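Local coordinates for seryl-tRNA synthetase, cytoplasmic (Candida albicans, PDB 3QO8), which catalyses the ATP-dependent attachment of serine to tRNA(Ser), activating serine as Ser-AMP before transferring it to the acceptor end of the tRNA, at residues 344-356 against 366-378. Sequence-based numbering, arbitrary orientation.
With MG (magnesium ion), chain C; MG (magnesium ion), chain E; SSA (5'-O-(N-(L-seryl)-sulfamoyl)adenosine), chain B.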
loop_
_atom_site.group_PDB
_atom_site.type_symbol
_atom_site.label_atom_id
_atom_site.label_comp_id
_atom_site.label_asym_id
_atom_site.label_seq_id
_atom_site.Cartn_x
_atom_site.Cartn_y
_atom_site.Cartn_z
ATOM N N LEU A 344 -18.567 -0.848 -20.918
ATOM C CA LEU A 344 -18.989 -0.773 -19.517
ATOM C C LEU A 344 -18.604 -2.048 -18.780
ATOM O O LEU A 344 -18.797 -3.143 -19.300
ATOM C CB LEU A 344 -20.511 -0.587 -19.415
ATOM C CG LEU A 344 -21.107 0.670 -20.042
ATOM C CD1 LEU A 344 -22.622 0.685 -19.867
ATOM C CD2 LEU A 344 -20.464 1.909 -19.435
ATOM N N ASN A 345 -18.071 -1.915 -17.570
ATOM C CA ASN A 345 -17.882 -3.088 -16.714
ATOM C C ASN A 345 -19.243 -3.595 -16.233
ATOM O O ASN A 345 -20.237 -2.881 -16.362
ATOM C CB ASN A 345 -16.919 -2.792 -15.543
ATOM C CG ASN A 345 -17.543 -1.927 -14.448
ATOM O OD1 ASN A 345 -18.754 -1.887 -14.280
ATOM N ND2 ASN A 345 -16.696 -1.250 -13.679
ATOM N N ASN A 346 -19.286 -4.811 -15.679
ATOM C CA ASN A 346 -20.545 -5.447 -15.300
ATOM C C ASN A 346 -21.424 -4.604 -14.381
ATOM O O ASN A 346 -22.643 -4.630 -14.490
ATOM C CB ASN A 346 -20.299 -6.796 -14.603
ATOM C CG ASN A 346 -19.716 -7.842 -15.523
ATOM O OD1 ASN A 346 -19.654 -7.661 -16.735
ATOM N ND2 ASN A 346 -19.277 -8.954 -14.943
ATOM N N ALA A 347 -20.814 -3.879 -13.450
ATOM C CA ALA A 347 -21.604 -3.184 -12.439
ATOM C C ALA A 347 -22.285 -1.923 -12.972
ATOM O O ALA A 347 -23.335 -1.528 -12.476
ATOM C CB ALA A 347 -20.744 -2.870 -11.182
ATOM N N ALA A 348 -21.695 -1.298 -13.992
ATOM C CA ALA A 348 -22.153 0.011 -14.441
ATOM C C ALA A 348 -23.365 -0.074 -15.360
ATOM O O ALA A 348 -23.336 -0.789 -16.360
ATOM C CB ALA A 348 -21.014 0.756 -15.144
ATOM N N ALA A 349 -24.427 0.656 -15.014
ATOM C CA ALA A 349 -25.563 0.827 -15.912
ATOM C C ALA A 349 -25.301 2.006 -16.853
ATOM O O ALA A 349 -25.849 2.058 -17.947
ATOM C CB ALA A 349 -26.856 1.050 -15.130
ATOM N N LYS A 350 -24.454 2.936 -16.418
ATOM C CA LYS A 350 -24.095 4.112 -17.215
ATOM C C LYS A 350 -22.766 4.640 -16.714
ATOM O O LYS A 350 -22.531 4.658 -15.500
ATOM C CB LYS A 350 -25.160 5.200 -17.054
ATOM C CG LYS A 350 -24.932 6.452 -17.905
ATOM C CD LYS A 350 -26.026 7.479 -17.664
ATOM C CE LYS A 350 -25.839 8.719 -18.539
ATOM N NZ LYS A 350 -26.006 8.456 -20.007
ATOM N N LYS A 351 -21.904 5.087 -17.627
ATOM C CA LYS A 351 -20.616 5.645 -17.233
ATOM C C LYS A 351 -20.220 6.868 -18.067
ATOM O O LYS A 351 -20.367 6.867 -19.289
ATOM C CB LYS A 351 -19.533 4.578 -17.344
ATOM C CG LYS A 351 -18.161 5.033 -16.884
ATOM C CD LYS A 351 -17.249 3.841 -16.735
ATOM C CE LYS A 351 -16.300 3.746 -17.898
ATOM N NZ LYS A 351 -15.540 2.476 -17.857
ATOM N N TYR A 352 -19.732 7.907 -17.394
ATOM C CA TYR A 352 -19.147 9.078 -18.052
ATOM C C TYR A 352 -17.686 9.116 -17.694
ATOM O O TYR A 352 -17.335 8.908 -16.535
ATOM C CB TYR A 352 -19.751 10.383 -17.532
ATOM C CG TYR A 352 -21.056 10.834 -18.155
ATOM C CD1 TYR A 352 -21.741 10.046 -19.068
ATOM C CD2 TYR A 352 -21.601 12.069 -17.818
ATOM C CE1 TYR A 352 -22.935 10.477 -19.616
ATOM C CE2 TYR A 352 -22.785 12.500 -18.354
ATOM C CZ TYR A 352 -23.449 11.709 -19.252
ATOM O OH TYR A 352 -24.632 12.168 -19.780
ATOM N N ASP A 353 -16.831 9.420 -18.664
ATOM C CA ASP A 353 -15.437 9.680 -18.349
ATOM C C ASP A 353 -15.168 11.169 -18.549
ATOM O O ASP A 353 -15.727 11.802 -19.457
ATOM C CB ASP A 353 -14.497 8.872 -19.254
ATOM C CG ASP A 353 -14.384 7.408 -18.844
ATOM O OD1 ASP A 353 -15.123 6.959 -17.935
ATOM O OD2 ASP A 353 -13.558 6.700 -19.456
ATOM N N LEU A 354 -14.340 11.737 -17.684
ATOM C CA LEU A 354 -13.805 13.060 -17.928
ATOM C C LEU A 354 -12.399 12.798 -18.438
ATOM O O LEU A 354 -11.609 12.103 -17.797
ATOM C CB LEU A 354 -13.795 13.927 -16.657
ATOM C CG LEU A 354 -13.318 15.379 -16.837
ATOM C CD1 LEU A 354 -14.007 16.324 -15.863
ATOM C CD2 LEU A 354 -11.806 15.497 -16.719
ATOM N N GLU A 355 -12.118 13.318 -19.622
ATOM C CA GLU A 355 -10.821 13.174 -20.263
ATOM C C GLU A 355 -10.230 14.565 -20.415
ATOM O O GLU A 355 -10.839 15.446 -21.033
ATOM C CB GLU A 355 -10.977 12.523 -21.646
ATOM C CG GLU A 355 -11.772 11.205 -21.656
ATOM C CD GLU A 355 -11.913 10.649 -23.068
ATOM O OE1 GLU A 355 -11.977 11.460 -24.016
ATOM O OE2 GLU A 355 -11.934 9.416 -23.234
ATOM N N ALA A 356 -9.050 14.766 -19.841
ATOM C CA ALA A 356 -8.451 16.092 -19.802
ATOM C C ALA A 356 -7.490 16.238 -20.970
ATOM O O ALA A 356 -6.934 15.253 -21.451
ATOM C CB ALA A 356 -7.701 16.306 -18.487
ATOM N N GLU A 366 -8.099 10.059 -20.376
ATOM C CA GLU A 366 -8.977 9.767 -19.255
ATOM C C GLU A 366 -8.357 10.108 -17.883
ATOM O O GLU A 366 -7.282 9.622 -17.550
ATOM C CB GLU A 366 -9.330 8.289 -19.290
ATOM C CG GLU A 366 -10.177 7.853 -18.101
ATOM C CD GLU A 366 -10.098 6.362 -17.858
ATOM O OE1 GLU A 366 -9.758 5.614 -18.799
ATOM O OE2 GLU A 366 -10.378 5.941 -16.721
ATOM N N LEU A 367 -9.035 10.938 -17.092
ATOM C CA LEU A 367 -8.626 11.187 -15.692
ATOM C C LEU A 367 -9.689 10.720 -14.695
ATOM O O LEU A 367 -9.413 10.569 -13.507
ATOM C CB LEU A 367 -8.388 12.679 -15.437
ATOM C CG LEU A 367 -7.223 13.364 -16.159
ATOM C CD1 LEU A 367 -6.974 14.712 -15.521
ATOM C CD2 LEU A 367 -5.965 12.519 -16.092
ATOM N N VAL A 368 -10.915 10.547 -15.178
ATOM C CA VAL A 368 -12.050 10.278 -14.315
ATOM C C VAL A 368 -13.034 9.323 -14.970
ATOM O O VAL A 368 -13.363 9.490 -16.153
ATOM C CB VAL A 368 -12.805 11.594 -13.967
ATOM C CG1 VAL A 368 -14.163 11.293 -13.330
ATOM C CG2 VAL A 368 -11.961 12.482 -13.056
ATOM N N SER A 369 -13.494 8.323 -14.210
ATOM C CA SER A 369 -14.681 7.556 -14.589
ATOM C C SER A 369 -15.737 7.735 -13.514
ATOM O O SER A 369 -15.438 7.659 -12.324
ATOM C CB SER A 369 -14.381 6.064 -14.744
ATOM O OG SER A 369 -13.686 5.811 -15.947
ATOM N N CYS A 370 -16.973 7.953 -13.946
ATOM C CA CYS A 370 -18.102 8.196 -13.067
ATOM C C CYS A 370 -19.220 7.235 -13.476
ATOM O O CYS A 370 -19.686 7.276 -14.614
ATOM C CB CYS A 370 -18.567 9.652 -13.226
ATOM S SG CYS A 370 -20.055 10.116 -12.236
ATOM N N SER A 371 -19.637 6.371 -12.557
ATOM C CA SER A 371 -20.561 5.288 -12.871
ATOM C C SER A 371 -21.742 5.248 -11.922
ATOM O O SER A 371 -21.578 5.410 -10.723
ATOM C CB SER A 371 -19.844 3.937 -12.773
ATOM O OG SER A 371 -18.753 3.861 -13.673
ATOM N N ASN A 372 -22.930 5.018 -12.471
ATOM C CA ASN A 372 -24.084 4.615 -11.677
ATOM C C ASN A 372 -24.198 3.105 -11.795
ATOM O O ASN A 372 -24.409 2.571 -12.892
ATOM C CB ASN A 372 -25.369 5.278 -12.179
ATOM C CG ASN A 372 -26.558 5.027 -11.259
ATOM O OD1 ASN A 372 -26.485 4.213 -10.331
ATOM N ND2 ASN A 372 -27.662 5.723 -11.519
ATOM N N CYS A 373 -24.013 2.418 -10.671
ATOM C CA CYS A 373 -24.054 0.960 -10.627
ATOM C C CYS A 373 -25.402 0.481 -10.083
ATOM O O CYS A 373 -25.573 -0.698 -9.759
ATOM C CB CYS A 373 -22.887 0.419 -9.768
ATOM S SG CYS A 373 -21.236 0.836 -10.478
ATOM N N THR A 374 -26.358 1.404 -10.000
ATOM C CA THR A 374 -27.671 1.129 -9.414
ATOM C C THR A 374 -27.554 0.173 -8.215
ATOM O O THR A 374 -26.773 0.448 -7.295
ATOM C CB THR A 374 -28.732 0.676 -10.475
ATOM O OG1 THR A 374 -28.340 -0.559 -11.090
ATOM C CG2 THR A 374 -28.894 1.745 -11.553
ATOM N N ASP A 375 -28.299 -0.931 -8.202
ATOM C CA ASP A 375 -28.239 -1.841 -7.049
ATOM C C ASP A 375 -27.525 -3.157 -7.332
ATOM O O ASP A 375 -27.772 -4.151 -6.659
ATOM C CB ASP A 375 -29.643 -2.140 -6.513
ATOM C CG ASP A 375 -30.570 -2.709 -7.585
ATOM O OD1 ASP A 375 -30.068 -3.225 -8.605
ATOM O OD2 ASP A 375 -31.803 -2.646 -7.398
ATOM N N TYR A 376 -26.647 -3.166 -8.328
ATOM C CA TYR A 376 -25.939 -4.380 -8.729
ATOM C C TYR A 376 -25.013 -4.851 -7.605
ATOM O O TYR A 376 -24.963 -6.038 -7.283
ATOM C CB TYR A 376 -25.124 -4.085 -9.989
ATOM C CG TYR A 376 -24.561 -5.280 -10.735
ATOM C CD1 TYR A 376 -25.339 -5.976 -11.653
ATOM C CD2 TYR A 376 -23.244 -5.688 -10.545
ATOM C CE1 TYR A 376 -24.828 -7.051 -12.355
ATOM C CE2 TYR A 376 -22.720 -6.764 -11.241
ATOM C CZ TYR A 376 -23.519 -7.440 -12.146
ATOM O OH TYR A 376 -23.013 -8.499 -12.862
ATOM N N GLN A 377 -24.280 -3.917 -7.007
ATOM C CA GLN A 377 -23.345 -4.266 -5.939
ATOM C C GLN A 377 -24.057 -4.385 -4.595
ATOM O O GLN A 377 -23.777 -5.290 -3.810
ATOM C CB GLN A 377 -22.217 -3.238 -5.855
ATOM C CG GLN A 377 -21.379 -3.160 -7.127
ATOM C CD GLN A 377 -20.719 -1.805 -7.290
ATOM O OE1 GLN A 377 -21.363 -0.765 -7.129
ATOM N NE2 GLN A 377 -19.424 -1.809 -7.582
ATOM N N SER A 378 -24.987 -3.474 -4.342
ATOM C CA SER A 378 -25.691 -3.457 -3.073
ATOM C C SER A 378 -26.552 -4.701 -2.867
ATOM O O SER A 378 -26.727 -5.141 -1.742
ATOM C CB SER A 378 -26.528 -2.190 -2.949
ATOM O OG SER A 378 -27.366 -2.045 -4.068
HETATM MG MG MG C . -12.013 4.171 -16.478
HETATM MG MG MG E . -18.275 -5.165 -20.352
HETATM N N10 SSA B . -13.578 3.506 -8.684
HETATM C CA SSA B . -13.605 3.923 -10.084
HETATM C CB SSA B . -13.751 5.442 -10.175
HETATM O OG SSA B . -12.542 6.092 -9.735
HETATM C C9 SSA B . -12.352 3.483 -10.786
HETATM O O9 SSA B . -11.426 2.959 -10.178
HETATM N N8 SSA B . -12.309 3.703 -12.097
HETATM S S1 SSA B . -10.963 3.589 -12.958
HETATM O O1S SSA B . -10.501 2.239 -13.107
HETATM O O2S SSA B . -11.201 4.167 -14.239
HETATM O "O5'" SSA B . -9.856 4.429 -12.293
HETATM C "C5'" SSA B . -10.075 5.787 -11.950
HETATM C "C4'" SSA B . -8.891 6.629 -12.437
HETATM O "O4'" SSA B . -7.640 6.221 -11.872
HETATM C "C3'" SSA B . -8.662 6.556 -13.930
HETATM O "O3'" SSA B . -9.612 7.386 -14.614
HETATM C "C2'" SSA B . -7.227 7.062 -14.027
HETATM O "O2'" SSA B . -7.194 8.499 -13.927
HETATM C "C1'" SSA B . -6.571 6.492 -12.769
HETATM N N9 SSA B . -5.861 5.235 -13.085
HETATM C C8 SSA B . -6.412 4.060 -13.430
HETATM N N7 SSA B . -5.423 3.168 -13.651
HETATM C C5 SSA B . -4.255 3.801 -13.431
HETATM C C6 SSA B . -2.934 3.401 -13.486
HETATM N N6 SSA B . -2.648 2.126 -13.831
HETATM N N1 SSA B . -1.957 4.291 -13.197
HETATM C C2 SSA B . -2.261 5.550 -12.859
HETATM N N3 SSA B . -3.534 5.962 -12.786
HETATM C C4 SSA B . -4.538 5.106 -13.081
HETATM O O HOH W 1 -12.796 4.262 -18.729
HETATM O O HOH W 2 -13.652 2.276 -15.789
HETATM O O HOH W 3 -10.561 2.391 -17.511
HETATM O O HOH W 4 -16.430 -6.030 -18.804
HETATM O O HOH W 5 -19.979 -4.172 -21.892
#
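The carbonyl of N346 lies over one face of the Y376 ring, its O 3.7 Å above the plane at the ring centre, while A347 CA approaches CD2 obliquely; with CG anti to the backbone N (chi1 -167°), the ring reaches this turn, and its hydroxyl hydrogen-bonds to V108 O. A347 is small enough to fit between that ring and C373 SG. Two other flat groups, the carboxylates of D353 and E366, stand with their planes 29° apart and D353 OD2 4.0 Å from E366 OE1, a like-charged approach probably eased by the nearby magnesium. That ion is bound by E366 OE2 and S369 OG, by a sulfamoyl oxygen of the seryl-adenylate analogue and by three waters. The extended E366 carries its carboxylate to the ion, and the same OE2 accepts a hydrogen bond from the ribose O3' at 2.7 Å, tying metal to ligand. D353 is second shell: S369 OG donates to its OD1 (2.7 Å) from above the carboxylate plane, which orients the hydroxyl, and OD2 accepts a hydrogen bond from a metal-bound water. K351, bent at chi3 (103°), lays its aliphatic chain along S371 OG and brings NZ to another metal-bound water. On the sheet face opposite K351, D353 and S369, L354 CB packs on V368 CB at 3.7 Å. The antiparallel strands form a hairpin with two classic bulges, A349 and K350 opposite N372 and L367 and V368 opposite L354; at the second, L354 O accepts from both backbone N-H groups. Within the class II core sheet, this hairpin lies between strand 334-338, beside 350-356, and strand 399-404, beside 366-372, while helix 312-329 packs against K350, L367, V368 and N372.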